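Local coordinates for protein flavodoxin (Aquifex aeolicus, PDB 2ARK) that binds FMN and probably acts as a low-potential electron donor to a number of redox enzymes, at residues Val7-Asp12 with Glu23-Gly28; Arg73-Val78 with Thr113-Phe118; Trp164-Val169 with Lys173-Lys178. All coordinates share one frame; numbering follows the deposited sequence.

In the fold
The three contacts follow one another along the chain, each closing before the next opens, in a doubly wound flavodoxin fold with a parallel sheet. Interaction 1 sits nearest the middle, where strand 5-11 meets helix 17-30; interaction 2 pairs helices 69-78 and 104-117 on the opposite face of the sheet; interaction 3 joins helix 148-168 to helix 175-181. Centres of interactions 1 and 2 lie about 18 Å apart, yet they touch where Ile10 CD1 meets Phe74 CE2 at 3.6 Å. Interaction 3 lies about 20 Å from interaction 1 and 27 Å from interaction 2, centre to centre. Interactions 2 and 3 both border the third subunit, while interaction 1 is buried within the chain.

Interaction 1: residues Val7-Asp12 with Glu23-Gly28; sequences VLVIYD and ELVAEG
Val9 meets Val25 and Ala26 through one methyl, CG2, and following its side chain outward gives nearly the whole contact. Its CB leaves the strand toward helix 17-30 and then divides. CG2 lies beside the backbone N and across from the carbonyl carbon, and this branch does the touching: it rests on the backbone of the helix at Ala26 CA, 3.9 Å away, with the Ala26 methyl CB at 4.0 Å. From the same methyl, Val25 CG1 is 4.1 Å distant. The other branch, CG1, is anti to the backbone N (chi1 -176°) and comes no nearer to residues 23-28 than 4.3 Å, again at Val25 CG1.

Ala26 has only a methyl to offer, which is consistent with the close approach of 6.2 Å between Val9 CA and Ala26 CA. Val7, Val9 and Tyr11 all send side chains against this helix, while Leu8 and Ile10 face the other side of the sheet. Together strand 5-11, helix 17-30 and strand 35-41 make the first beta-alpha-beta unit; in flavodoxins the loop joining this strand and helix wraps the FMN phosphate. No hydrogen bond crosses between the segments. Between them the contact is apolar and buried, so close fit and the exclusion of water probably do the work, not a directed bond.

Interaction 2: residues Arg73-Val78 with Thr113-Phe118; sequences RFFDDV and TMLMNF
Phe75 and Met114, a selenomethionine in this crystal, make the CH-pi and Met-aromatic part of the contact. The terminal methyl CE of Met114 stands over one face of the Phe75 ring, 3.7 Å from the ring centroid and 16° off the normal, a little toward the rim. Selenium itself approaches obliquely, with SE 4.4 Å from that centroid. The Met114 chain is extended until it bends at chi3 (56°), and that bend lays CE over the ring while SE stays beside the Phe75 CB and CG atoms.

The aromatic pair comes next. Phe75 turns its edge to the face of Phe118 in an offset edge-to-face stack, planes at 73° and centroids 5.8 Å apart, with Phe75 CD2 and Phe118 CE1 meeting at 3.7 Å. The edge of the Phe118 ring also reaches the backbone, its CZ standing 3.5 Å from Phe75 O.

The remaining apolar contact is smaller: Leu115 CD2 comes in obliquely on the far end of the Phe75 ring, 3.8 Å from CE2. Both Phe75 and Leu115 go on to touch Val58 of strand 55-61, so the two neighbouring helices meet over the sheet. Phe118 in turn packs edge-to-face with Trp83 and against Met64 of the second subunit. With a methyl over its face, a ring at its edge and a leucine methyl at its end, Phe75 is held by weak contacts, of which the CH-pi and edge-to-face ones depend on orientation; together they should restrict its ring's turning without any hydrogen bond between the segments.

Interaction 3: residues Trp164-Val169 with Lys173-Lys178; sequences WVAIFV and KELLEK
Ile167 reaches Leu175 and Leu176 because its CG1 lies anti to the carbonyl carbon (chi1 -72°) and CD1 continues the chain extended (chi2 166°), carrying the long branch across to the next helix. Trp164, with CG likewise across from its carbonyl carbon (chi1 -70°), starts out away from the partner segment, yet the six-membered end of its indole swings back to it.

The isoleucine does the main work. Its CG1 presses on Leu175 CB at 3.6 Å, and the tip CD1 lies over the start of the following residue, 3.7 Å from Leu176 N and 4.2 Å from Leu176 CG. On one flank the Ala166 methyl CB meets Leu175 CD1 at 4.0 Å. On the other, Leu176 CD2 approaches the indole obliquely, 4.0 Å from Trp164 CZ3, the two side chains crossing at about a right angle. An alanine in place of the isoleucine removes CG1, CG2 and CD1, and would probably open a gap between helix 148-168 and the leucines, leaving Leu175 CB and the backbone at Leu176 N without their packing partner. No hydrogen bond joins the two segments.

A tight connection lets the chain double back, so helix 175-181 runs roughly antiparallel to the end of helix 148-168 and packs on it. The third subunit borders the contact too, its Leu121 packing on Trp164 and its Asp87 on Leu176. Trp164 also meets Phe123 of strand 121-128 edge-to-face, tying this corner to the sheet.

Interaction 1: residues Val7-Asp12 with Glu23-Gly28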
ATOM      1  N   VAL A   7      23.599  10.859   9.268  1.00 28.83           N
ATOM      2  CA  VAL A   7      22.247  10.992   8.706  1.00 28.19           C
ATOM      3  C   VAL A   7      22.239  11.700   7.333  1.00 28.13           C
ATOM      4  O   VAL A   7      22.819  12.776   7.155  1.00 29.19           O
ATOM      5  CB  VAL A   7      21.292  11.681   9.733  1.00 28.15           C
ATOM      6  CG1 VAL A   7      19.970  12.101   9.104  1.00 26.19           C
ATOM      7  CG2 VAL A   7      21.016  10.757  10.902  1.00 28.67           C
ATOM      8  N   LEU A   8      21.588  11.079   6.359  1.00 28.27           N
ATOM      9  CA  LEU A   8      21.409  11.657   5.016  1.00 27.92           C
ATOM     10  C   LEU A   8      19.976  12.105   4.870  1.00 27.25           C
ATOM     11  O   LEU A   8      19.037  11.305   5.019  1.00 27.86           O
ATOM     12  CB  LEU A   8      21.703  10.619   3.928  1.00 27.39           C
ATOM     13  CG  LEU A   8      22.226  10.982   2.530  1.00 29.98           C
ATOM     14  CD1 LEU A   8      21.635  10.029   1.503  1.00 27.29           C
ATOM     15  CD2 LEU A   8      22.088  12.476   2.038  1.00 29.04           C
ATOM     16  N   VAL A   9      19.789  13.386   4.606  1.00 26.69           N
ATOM     17  CA  VAL A   9      18.476  13.869   4.215  1.00 25.80           C
ATOM     18  C   VAL A   9      18.568  14.139   2.723  1.00 26.25           C
ATOM     19  O   VAL A   9      19.299  15.009   2.299  1.00 25.62           O
ATOM     20  CB  VAL A   9      18.027  15.120   5.008  1.00 25.62           C
ATOM     21  CG1 VAL A   9      16.579  15.531   4.624  1.00 23.23           C
ATOM     22  CG2 VAL A   9      18.127  14.847   6.487  1.00 23.63           C
ATOM     23  N   ILE A  10      17.841  13.358   1.934  1.00 26.52           N
ATOM     24  CA  ILE A  10      17.902  13.499   0.482  1.00 27.67           C
ATOM     25  C   ILE A  10      16.478  13.791   0.003  1.00 26.88           C
ATOM     26  O   ILE A  10      15.553  13.160   0.477  1.00 27.18           O
ATOM     27  CB  ILE A  10      18.549  12.221  -0.161  1.00 27.73           C
ATOM     28  CG1 ILE A  10      18.767  12.391  -1.639  1.00 28.43           C
ATOM     29  CG2 ILE A  10      17.739  10.908   0.128  1.00 25.86           C
ATOM     30  CD1 ILE A  10      18.934  10.990  -2.336  1.00 30.10           C
ATOM     31  N   TYR A  11      16.277  14.776  -0.878  1.00 26.28           N
ATOM     32  CA  TYR A  11      14.891  15.180  -1.273  1.00 24.89           C
ATOM     33  C   TYR A  11      14.818  15.550  -2.758  1.00 25.03           C
ATOM     34  O   TYR A  11      15.800  15.996  -3.350  1.00 23.33           O
ATOM     35  CB  TYR A  11      14.365  16.350  -0.406  1.00 23.94           C
ATOM     36  CG  TYR A  11      15.169  17.593  -0.643  1.00 23.81           C
ATOM     37  CD1 TYR A  11      14.754  18.548  -1.560  1.00 22.48           C
ATOM     38  CD2 TYR A  11      16.403  17.771  -0.023  1.00 22.04           C
ATOM     39  CE1 TYR A  11      15.550  19.664  -1.843  1.00 21.84           C
ATOM     40  CE2 TYR A  11      17.180  18.879  -0.276  1.00 22.58           C
ATOM     41  CZ  TYR A  11      16.749  19.821  -1.180  1.00 22.44           C
ATOM     42  OH  TYR A  11      17.542  20.905  -1.444  1.00 23.95           O
ATOM     43  N   ASP A  12      13.644  15.328  -3.348  1.00 25.89           N
ATOM     44  CA  ASP A  12      13.255  15.955  -4.588  1.00 26.56           C
ATOM     45  C   ASP A  12      12.220  17.023  -4.239  1.00 27.76           C
ATOM     46  O   ASP A  12      11.673  17.032  -3.128  1.00 28.50           O
ATOM     47  CB  ASP A  12      12.669  14.923  -5.546  1.00 26.76           C
ATOM     48  CG  ASP A  12      12.580  15.438  -6.988  1.00 27.37           C
ATOM     49  OD1 ASP A  12      13.001  16.574  -7.250  1.00 28.32           O
ATOM     50  OD2 ASP A  12      12.057  14.737  -7.868  1.00 27.68           O
ATOM     51  N   GLU A  23      14.795  20.661   5.170  1.00 26.94           N
ATOM     52  CA  GLU A  23      15.669  21.498   5.974  1.00 27.58           C
ATOM     53  C   GLU A  23      15.311  21.330   7.444  1.00 28.18           C
ATOM     54  O   GLU A  23      16.196  21.328   8.304  1.00 29.05           O
ATOM     55  CB  GLU A  23      15.551  22.956   5.553  1.00 27.14           C
ATOM     56  CG  GLU A  23      16.272  23.304   4.284  1.00 28.49           C
ATOM     57  CD  GLU A  23      15.857  24.666   3.727  1.00 32.28           C
ATOM     58  OE1 GLU A  23      14.843  25.236   4.181  1.00 34.71           O
ATOM     59  OE2 GLU A  23      16.543  25.184   2.821  1.00 34.89           O
ATOM     60  N   LEU A  24      14.013  21.185   7.717  1.00 28.40           N
ATOM     61  CA  LEU A  24      13.490  20.996   9.063  1.00 28.39           C
ATOM     62  C   LEU A  24      13.773  19.604   9.600  1.00 28.30           C
ATOM     63  O   LEU A  24      14.082  19.454  10.788  1.00 28.06           O
ATOM     64  CB  LEU A  24      11.995  21.283   9.101  1.00 28.25           C
ATOM     65  CG  LEU A  24      11.657  22.783   9.020  1.00 28.89           C
ATOM     66  CD1 LEU A  24      10.212  23.006   8.549  1.00 27.03           C
ATOM     67  CD2 LEU A  24      11.963  23.521  10.328  1.00 26.97           C
ATOM     68  N   VAL A  25      13.691  18.598   8.725  1.00 27.93           N
ATOM     69  CA  VAL A  25      14.111  17.232   9.078  1.00 27.29           C
ATOM     70  C   VAL A  25      15.599  17.225   9.503  1.00 27.16           C
ATOM     71  O   VAL A  25      15.971  16.641  10.531  1.00 26.96           O
ATOM     72  CB  VAL A  25      13.849  16.211   7.912  1.00 27.34           C
ATOM     73  CG1 VAL A  25      14.414  14.825   8.251  1.00 26.04           C
ATOM     74  CG2 VAL A  25      12.380  16.113   7.608  1.00 25.56           C
ATOM     75  N   ALA A  26      16.417  17.918   8.715  1.00 26.98           N
ATOM     76  CA  ALA A  26      17.860  17.966   8.891  1.00 26.42           C
ATOM     77  C   ALA A  26      18.222  18.679  10.185  1.00 26.70           C
ATOM     78  O   ALA A  26      19.140  18.248  10.901  1.00 26.83           O
ATOM     79  CB  ALA A  26      18.490  18.671   7.725  1.00 26.35           C
ATOM     80  N   GLU A  27      17.519  19.784  10.458  1.00 26.21           N
ATOM     81  CA  GLU A  27      17.592  20.464  11.736  1.00 25.82           C
ATOM     82  C   GLU A  27      17.131  19.545  12.877  1.00 25.43           C
ATOM     83  O   GLU A  27      17.747  19.509  13.927  1.00 24.91           O
ATOM     84  CB  GLU A  27      16.754  21.733  11.695  1.00 25.96           C
ATOM     85  CG  GLU A  27      16.752  22.510  12.992  1.00 29.24           C
ATOM     86  CD  GLU A  27      15.598  23.489  13.091  1.00 33.52           C
ATOM     87  OE1 GLU A  27      15.001  23.604  14.186  1.00 35.20           O
ATOM     88  OE2 GLU A  27      15.286  24.135  12.073  1.00 34.95           O
ATOM     89  N   GLY A  28      16.044  18.803  12.664  1.00 25.78           N
ATOM     90  CA  GLY A  28      15.604  17.781  13.615  1.00 25.51           C
ATOM     91  C   GLY A  28      16.737  16.837  14.027  1.00 25.54           C
ATOM     92  O   GLY A  28      16.949  16.630  15.218  1.00 25.13           O
TER

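Interaction 2: residues Arg73-Val78 with Thr113-Phe118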
ATOM      1  N   ARG A  73      14.314   7.309 -10.041  1.00 24.36           N
ATOM      2  CA  ARG A  73      15.446   7.047 -10.950  1.00 24.08           C
ATOM      3  C   ARG A  73      16.774   6.958 -10.190  1.00 25.31           C
ATOM      4  O   ARG A  73      17.641   6.148 -10.518  1.00 25.90           O
ATOM      5  CB  ARG A  73      15.512   8.114 -12.032  1.00 23.67           C
ATOM      6  CG  ARG A  73      16.673   7.996 -13.039  1.00 21.72           C
ATOM      7  CD  ARG A  73      17.202   9.379 -13.200  1.00 20.03           C
ATOM      8  NE  ARG A  73      17.002   9.865 -14.522  1.00 20.64           N
ATOM      9  CZ  ARG A  73      17.025  11.137 -14.911  1.00 19.43           C
ATOM     10  NH1 ARG A  73      16.846  11.356 -16.199  1.00 16.42           N
ATOM     11  NH2 ARG A  73      17.184  12.173 -14.065  1.00 16.91           N
ATOM     12  N   PHE A  74      16.917   7.778  -9.159  1.00 25.62           N
ATOM     13  CA  PHE A  74      18.079   7.740  -8.327  1.00 27.00           C
ATOM     14  C   PHE A  74      18.249   6.368  -7.645  1.00 28.03           C
ATOM     15  O   PHE A  74      19.362   5.791  -7.610  1.00 28.58           O
ATOM     16  CB  PHE A  74      18.004   8.861  -7.279  1.00 27.46           C
ATOM     17  CG  PHE A  74      19.182   8.892  -6.360  1.00 28.81           C
ATOM     18  CD1 PHE A  74      20.345   9.584  -6.726  1.00 29.22           C
ATOM     19  CD2 PHE A  74      19.148   8.211  -5.149  1.00 27.82           C
ATOM     20  CE1 PHE A  74      21.467   9.600  -5.885  1.00 28.00           C
ATOM     21  CE2 PHE A  74      20.256   8.221  -4.307  1.00 31.12           C
ATOM     22  CZ  PHE A  74      21.421   8.916  -4.677  1.00 28.33           C
ATOM     23  N   PHE A  75      17.156   5.861  -7.092  1.00 28.15           N
ATOM     24  CA  PHE A  75      17.167   4.550  -6.494  1.00 28.86           C
ATOM     25  C   PHE A  75      17.366   3.440  -7.500  1.00 29.38           C
ATOM     26  O   PHE A  75      18.142   2.541  -7.254  1.00 30.16           O
ATOM     27  CB  PHE A  75      15.928   4.342  -5.604  1.00 29.23           C
ATOM     28  CG  PHE A  75      16.087   4.954  -4.251  1.00 28.08           C
ATOM     29  CD1 PHE A  75      15.973   6.324  -4.084  1.00 27.60           C
ATOM     30  CD2 PHE A  75      16.423   4.175  -3.160  1.00 28.51           C
ATOM     31  CE1 PHE A  75      16.175   6.914  -2.837  1.00 29.07           C
ATOM     32  CE2 PHE A  75      16.628   4.746  -1.906  1.00 28.63           C
ATOM     33  CZ  PHE A  75      16.506   6.114  -1.738  1.00 29.28           C
ATOM     34  N   ASP A  76      16.687   3.512  -8.639  1.00 30.62           N
ATOM     35  CA  ASP A  76      16.738   2.435  -9.615  1.00 31.84           C
ATOM     36  C   ASP A  76      18.098   2.398 -10.232  1.00 31.97           C
ATOM     37  O   ASP A  76      18.650   1.323 -10.382  1.00 32.03           O
ATOM     38  CB  ASP A  76      15.699   2.591 -10.751  1.00 32.68           C
ATOM     39  CG  ASP A  76      14.269   2.303 -10.305  1.00 35.28           C
ATOM     40  OD1 ASP A  76      14.097   1.510  -9.348  1.00 38.88           O
ATOM     41  OD2 ASP A  76      13.319   2.863 -10.932  1.00 35.92           O
ATOM     42  N   ASP A  77      18.626   3.569 -10.596  1.00 32.09           N
ATOM     43  CA  ASP A  77      19.763   3.634 -11.506  1.00 32.87           C
ATOM     44  C   ASP A  77      21.088   3.991 -10.864  1.00 32.83           C
ATOM     45  O   ASP A  77      22.125   3.469 -11.274  1.00 33.62           O
ATOM     46  CB  ASP A  77      19.483   4.579 -12.685  1.00 33.08           C
ATOM     47  CG  ASP A  77      18.437   4.021 -13.672  1.00 35.48           C
ATOM     48  OD1 ASP A  77      17.938   2.866 -13.515  1.00 37.17           O
ATOM     49  OD2 ASP A  77      18.118   4.758 -14.636  1.00 38.90           O
ATOM     50  N   VAL A  78      21.068   4.895  -9.890  1.00 32.55           N
ATOM     51  CA  VAL A  78      22.296   5.267  -9.169  1.00 32.03           C
ATOM     52  C   VAL A  78      22.608   4.240  -8.073  1.00 31.93           C
ATOM     53  O   VAL A  78      23.708   3.714  -8.034  1.00 31.97           O
ATOM     54  CB  VAL A  78      22.258   6.743  -8.625  1.00 32.23           C
ATOM     55  CG1 VAL A  78      23.474   7.053  -7.763  1.00 30.62           C
ATOM     56  CG2 VAL A  78      22.183   7.737  -9.795  1.00 30.48           C
ATOM     57  N   THR A 113       8.386   1.579   0.627  1.00 27.06           N
ATOM     58  CA  THR A 113       8.458   0.313  -0.066  1.00 27.73           C
ATOM     59  C   THR A 113       9.696   0.197  -0.917  1.00 28.57           C
ATOM     60  O   THR A 113      10.273  -0.873  -1.060  1.00 28.64           O
ATOM     61  CB  THR A 113       7.107  -0.106  -0.765  1.00 27.86           C
ATOM     62  OG1 THR A 113       7.306  -0.403  -2.160  1.00 27.81           O
ATOM     63  CG2 THR A 113       6.084   0.926  -0.598  1.00 26.10           C
HETATM   64  N   MSE A 114      10.124   1.322  -1.439  1.00 30.41           N
HETATM   65  CA  MSE A 114      11.339   1.418  -2.195  1.00 33.68           C
HETATM   66  C   MSE A 114      12.545   1.190  -1.266  1.00 31.95           C
HETATM   67  O   MSE A 114      13.456   0.430  -1.589  1.00 32.59           O
HETATM   68  CB  MSE A 114      11.358   2.806  -2.814  1.00 32.84           C
HETATM   69  CG  MSE A 114      12.324   3.005  -3.902  1.00 35.65           C
HETATM   70 SE   MSE A 114      12.266   4.873  -4.558  1.00 44.05          SE
HETATM   71  CE  MSE A 114      12.608   5.981  -2.825  1.00 31.95           C
ATOM     72  N   LEU A 115      12.521   1.827  -0.106  1.00 30.97           N
ATOM     73  CA  LEU A 115      13.554   1.678   0.885  1.00 30.94           C
ATOM     74  C   LEU A 115      13.623   0.260   1.413  1.00 32.40           C
ATOM     75  O   LEU A 115      14.727  -0.272   1.608  1.00 32.55           O
ATOM     76  CB  LEU A 115      13.364   2.669   2.047  1.00 29.14           C
ATOM     77  CG  LEU A 115      13.482   4.141   1.653  1.00 28.94           C
ATOM     78  CD1 LEU A 115      12.789   5.025   2.695  1.00 26.79           C
ATOM     79  CD2 LEU A 115      14.905   4.598   1.425  1.00 25.99           C
HETATM   80  N   MSE A 116      12.467  -0.366   1.641  1.00 33.08           N
HETATM   81  CA  MSE A 116      12.458  -1.736   2.133  1.00 35.56           C
HETATM   82  C   MSE A 116      13.069  -2.682   1.154  1.00 32.58           C
HETATM   83  O   MSE A 116      13.680  -3.690   1.535  1.00 32.38           O
HETATM   84  CB  MSE A 116      11.066  -2.198   2.493  1.00 34.08           C
HETATM   85  CG  MSE A 116      10.671  -1.679   3.833  1.00 38.18           C
HETATM   86 SE   MSE A 116       8.952  -2.411   4.443  1.00 48.52          SE
HETATM   87  CE  MSE A 116       7.698  -1.444   3.101  1.00 39.13           C
ATOM     88  N   ASN A 117      12.924  -2.348  -0.117  1.00 31.05           N
ATOM     89  CA  ASN A 117      13.414  -3.216  -1.158  1.00 29.97           C
ATOM     90  C   ASN A 117      14.929  -3.355  -1.074  1.00 29.08           C
ATOM     91  O   ASN A 117      15.472  -4.390  -1.434  1.00 29.19           O
ATOM     92  CB  ASN A 117      12.983  -2.679  -2.517  1.00 30.49           C
ATOM     93  CG  ASN A 117      13.002  -3.724  -3.581  1.00 29.43           C
ATOM     94  OD1 ASN A 117      14.038  -3.968  -4.199  1.00 28.41           O
ATOM     95  ND2 ASN A 117      11.841  -4.335  -3.835  1.00 27.24           N
ATOM     96  N   PHE A 118      15.598  -2.327  -0.559  1.00 28.05           N
ATOM     97  CA  PHE A 118      17.045  -2.361  -0.381  1.00 27.57           C
ATOM     98  C   PHE A 118      17.465  -3.016   0.934  1.00 27.42           C
ATOM     99  O   PHE A 118      18.639  -2.960   1.298  1.00 28.48           O
ATOM    100  CB  PHE A 118      17.628  -0.947  -0.454  1.00 27.52           C
ATOM    101  CG  PHE A 118      17.870  -0.452  -1.856  1.00 27.80           C
ATOM    102  CD1 PHE A 118      16.851   0.171  -2.580  1.00 28.54           C
ATOM    103  CD2 PHE A 118      19.126  -0.594  -2.444  1.00 29.67           C
ATOM    104  CE1 PHE A 118      17.070   0.651  -3.873  1.00 27.87           C
ATOM    105  CE2 PHE A 118      19.372  -0.132  -3.744  1.00 30.81           C
ATOM    106  CZ  PHE A 118      18.328   0.508  -4.457  1.00 30.21           C
TER

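Interaction 3: residues Trp164-Val169 with Lys173-Lys178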
ATOM      1  N   TRP A 164      17.205   6.733  16.501  1.00 26.16           N
ATOM      2  CA  TRP A 164      17.296   5.306  16.152  1.00 26.35           C
ATOM      3  C   TRP A 164      18.728   4.951  15.717  1.00 26.24           C
ATOM      4  O   TRP A 164      19.249   3.882  16.057  1.00 25.48           O
ATOM      5  CB  TRP A 164      16.310   4.909  15.043  1.00 26.40           C
ATOM      6  CG  TRP A 164      14.834   4.902  15.396  1.00 26.77           C
ATOM      7  CD1 TRP A 164      13.827   5.133  14.538  1.00 26.27           C
ATOM      8  CD2 TRP A 164      14.217   4.638  16.675  1.00 26.79           C
ATOM      9  NE1 TRP A 164      12.611   5.042  15.175  1.00 25.97           N
ATOM     10  CE2 TRP A 164      12.813   4.731  16.484  1.00 25.84           C
ATOM     11  CE3 TRP A 164      14.707   4.342  17.958  1.00 28.72           C
ATOM     12  CZ2 TRP A 164      11.887   4.552  17.518  1.00 24.14           C
ATOM     13  CZ3 TRP A 164      13.785   4.152  19.002  1.00 26.54           C
ATOM     14  CH2 TRP A 164      12.382   4.258  18.762  1.00 27.11           C
ATOM     15  N   VAL A 165      19.354   5.851  14.957  1.00 26.24           N
ATOM     16  CA  VAL A 165      20.777   5.700  14.623  1.00 26.06           C
ATOM     17  C   VAL A 165      21.638   5.602  15.878  1.00 26.09           C
ATOM     18  O   VAL A 165      22.485   4.738  15.972  1.00 26.87           O
ATOM     19  CB  VAL A 165      21.282   6.832  13.717  1.00 26.03           C
ATOM     20  CG1 VAL A 165      22.834   6.883  13.699  1.00 25.26           C
ATOM     21  CG2 VAL A 165      20.696   6.688  12.305  1.00 24.84           C
ATOM     22  N   ALA A 166      21.382   6.473  16.845  1.00 26.50           N
ATOM     23  CA  ALA A 166      22.118   6.541  18.108  1.00 26.58           C
ATOM     24  C   ALA A 166      21.941   5.294  18.965  1.00 27.30           C
ATOM     25  O   ALA A 166      22.886   4.853  19.639  1.00 27.88           O
ATOM     26  CB  ALA A 166      21.674   7.768  18.894  1.00 26.15           C
ATOM     27  N   ILE A 167      20.724   4.759  18.970  1.00 27.72           N
ATOM     28  CA  ILE A 167      20.385   3.572  19.765  1.00 28.13           C
ATOM     29  C   ILE A 167      20.971   2.321  19.135  1.00 28.16           C
ATOM     30  O   ILE A 167      21.732   1.597  19.774  1.00 28.48           O
ATOM     31  CB  ILE A 167      18.845   3.430  19.956  1.00 28.16           C
ATOM     32  CG1 ILE A 167      18.350   4.492  20.937  1.00 27.90           C
ATOM     33  CG2 ILE A 167      18.455   2.041  20.466  1.00 26.92           C
ATOM     34  CD1 ILE A 167      16.835   4.652  20.935  1.00 28.62           C
ATOM     35  N   PHE A 168      20.639   2.110  17.868  1.00 28.23           N
ATOM     36  CA  PHE A 168      20.916   0.870  17.170  1.00 28.16           C
ATOM     37  C   PHE A 168      22.268   0.763  16.492  1.00 28.14           C
ATOM     38  O   PHE A 168      22.757  -0.347  16.333  1.00 28.07           O
ATOM     39  CB  PHE A 168      19.789   0.579  16.171  1.00 28.74           C
ATOM     40  CG  PHE A 168      18.442   0.485  16.821  1.00 30.05           C
ATOM     41  CD1 PHE A 168      17.412   1.346  16.445  1.00 30.83           C
ATOM     42  CD2 PHE A 168      18.216  -0.444  17.859  1.00 30.28           C
ATOM     43  CE1 PHE A 168      16.161   1.271  17.063  1.00 31.15           C
ATOM     44  CE2 PHE A 168      16.986  -0.525  18.487  1.00 30.77           C
ATOM     45  CZ  PHE A 168      15.949   0.341  18.092  1.00 30.95           C
ATOM     46  N   VAL A 169      22.880   1.869  16.077  1.00 28.30           N
ATOM     47  CA  VAL A 169      24.233   1.735  15.525  1.00 28.97           C
ATOM     48  C   VAL A 169      25.329   2.244  16.443  1.00 30.01           C
ATOM     49  O   VAL A 169      26.386   1.618  16.538  1.00 29.99           O
ATOM     50  CB  VAL A 169      24.410   2.194  14.021  1.00 28.71           C
ATOM     51  CG1 VAL A 169      23.054   2.365  13.307  1.00 28.44           C
ATOM     52  CG2 VAL A 169      25.268   3.411  13.890  1.00 27.87           C
ATOM     53  N   LYS A 173      21.981   2.381  24.320  1.00 35.57           N
ATOM     54  CA  LYS A 173      20.884   1.520  24.777  1.00 36.91           C
ATOM     55  C   LYS A 173      19.941   2.218  25.740  1.00 37.43           C
ATOM     56  O   LYS A 173      18.768   1.839  25.837  1.00 37.68           O
ATOM     57  CB  LYS A 173      21.429   0.242  25.449  1.00 36.94           C
ATOM     58  CG  LYS A 173      22.322  -0.610  24.547  1.00 39.01           C
ATOM     59  CD  LYS A 173      22.143  -2.116  24.780  1.00 42.96           C
ATOM     60  CE  LYS A 173      23.251  -2.704  25.659  1.00 44.02           C
ATOM     61  NZ  LYS A 173      23.431  -4.169  25.398  1.00 44.56           N
ATOM     62  N   GLU A 174      20.469   3.222  26.445  1.00 37.97           N
ATOM     63  CA  GLU A 174      19.753   3.957  27.497  1.00 38.66           C
ATOM     64  C   GLU A 174      18.677   4.912  26.946  1.00 38.04           C
ATOM     65  O   GLU A 174      17.695   5.216  27.624  1.00 38.02           O
ATOM     66  CB  GLU A 174      20.755   4.732  28.367  1.00 39.42           C
ATOM     67  CG  GLU A 174      21.511   5.892  27.613  1.00 43.17           C
ATOM     68  CD  GLU A 174      22.953   5.555  27.161  1.00 46.25           C
ATOM     69  OE1 GLU A 174      23.594   6.439  26.535  1.00 47.18           O
ATOM     70  OE2 GLU A 174      23.452   4.433  27.434  1.00 48.50           O
ATOM     71  N   LEU A 175      18.879   5.377  25.718  1.00 37.37           N
ATOM     72  CA  LEU A 175      17.942   6.270  25.048  1.00 36.85           C
ATOM     73  C   LEU A 175      16.590   5.638  24.749  1.00 35.95           C
ATOM     74  O   LEU A 175      15.597   6.353  24.587  1.00 35.91           O
ATOM     75  CB  LEU A 175      18.526   6.767  23.724  1.00 37.04           C
ATOM     76  CG  LEU A 175      19.021   8.207  23.579  1.00 38.93           C
ATOM     77  CD1 LEU A 175      19.421   8.492  22.121  1.00 37.65           C
ATOM     78  CD2 LEU A 175      17.980   9.221  24.093  1.00 40.08           C
ATOM     79  N   LEU A 176      16.546   4.314  24.640  1.00 34.77           N
ATOM     80  CA  LEU A 176      15.305   3.639  24.262  1.00 34.15           C
ATOM     81  C   LEU A 176      14.198   3.935  25.279  1.00 34.02           C
ATOM     82  O   LEU A 176      13.113   4.404  24.901  1.00 33.92           O
ATOM     83  CB  LEU A 176      15.516   2.132  24.123  1.00 33.49           C
ATOM     84  CG  LEU A 176      15.011   1.408  22.871  1.00 33.22           C
ATOM     85  CD1 LEU A 176      14.888  -0.080  23.202  1.00 31.24           C
ATOM     86  CD2 LEU A 176      13.704   1.967  22.299  1.00 28.58           C
ATOM     87  N   GLU A 177      14.497   3.694  26.557  1.00 33.82           N
ATOM     88  CA  GLU A 177      13.559   3.923  27.649  1.00 33.83           C
ATOM     89  C   GLU A 177      13.274   5.397  27.871  1.00 33.06           C
ATOM     90  O   GLU A 177      12.148   5.773  28.181  1.00 32.90           O
ATOM     91  CB  GLU A 177      14.058   3.265  28.943  1.00 34.45           C
ATOM     92  CG  GLU A 177      12.944   2.699  29.858  1.00 37.45           C
ATOM     93  CD  GLU A 177      11.878   1.865  29.093  1.00 41.80           C
ATOM     94  OE1 GLU A 177      10.712   1.883  29.536  1.00 43.65           O
ATOM     95  OE2 GLU A 177      12.188   1.204  28.057  1.00 41.68           O
ATOM     96  N   LYS A 178      14.291   6.232  27.724  1.00 32.62           N
ATOM     97  CA  LYS A 178      14.091   7.661  27.785  1.00 33.05           C
ATOM     98  C   LYS A 178      12.967   8.057  26.814  1.00 32.04           C
ATOM     99  O   LYS A 178      12.009   8.742  27.205  1.00 31.76           O
ATOM    100  CB  LYS A 178      15.387   8.401  27.448  1.00 33.08           C
ATOM    101  CG  LYS A 178      15.153   9.786  26.784  1.00 35.77           C
ATOM    102  CD  LYS A 178      16.399  10.712  26.761  1.00 35.86           C
ATOM    103  CE  LYS A 178      16.805  11.191  28.145  1.00 38.56           C
ATOM    104  NZ  LYS A 178      15.881  12.256  28.606  1.00 41.31           N
TER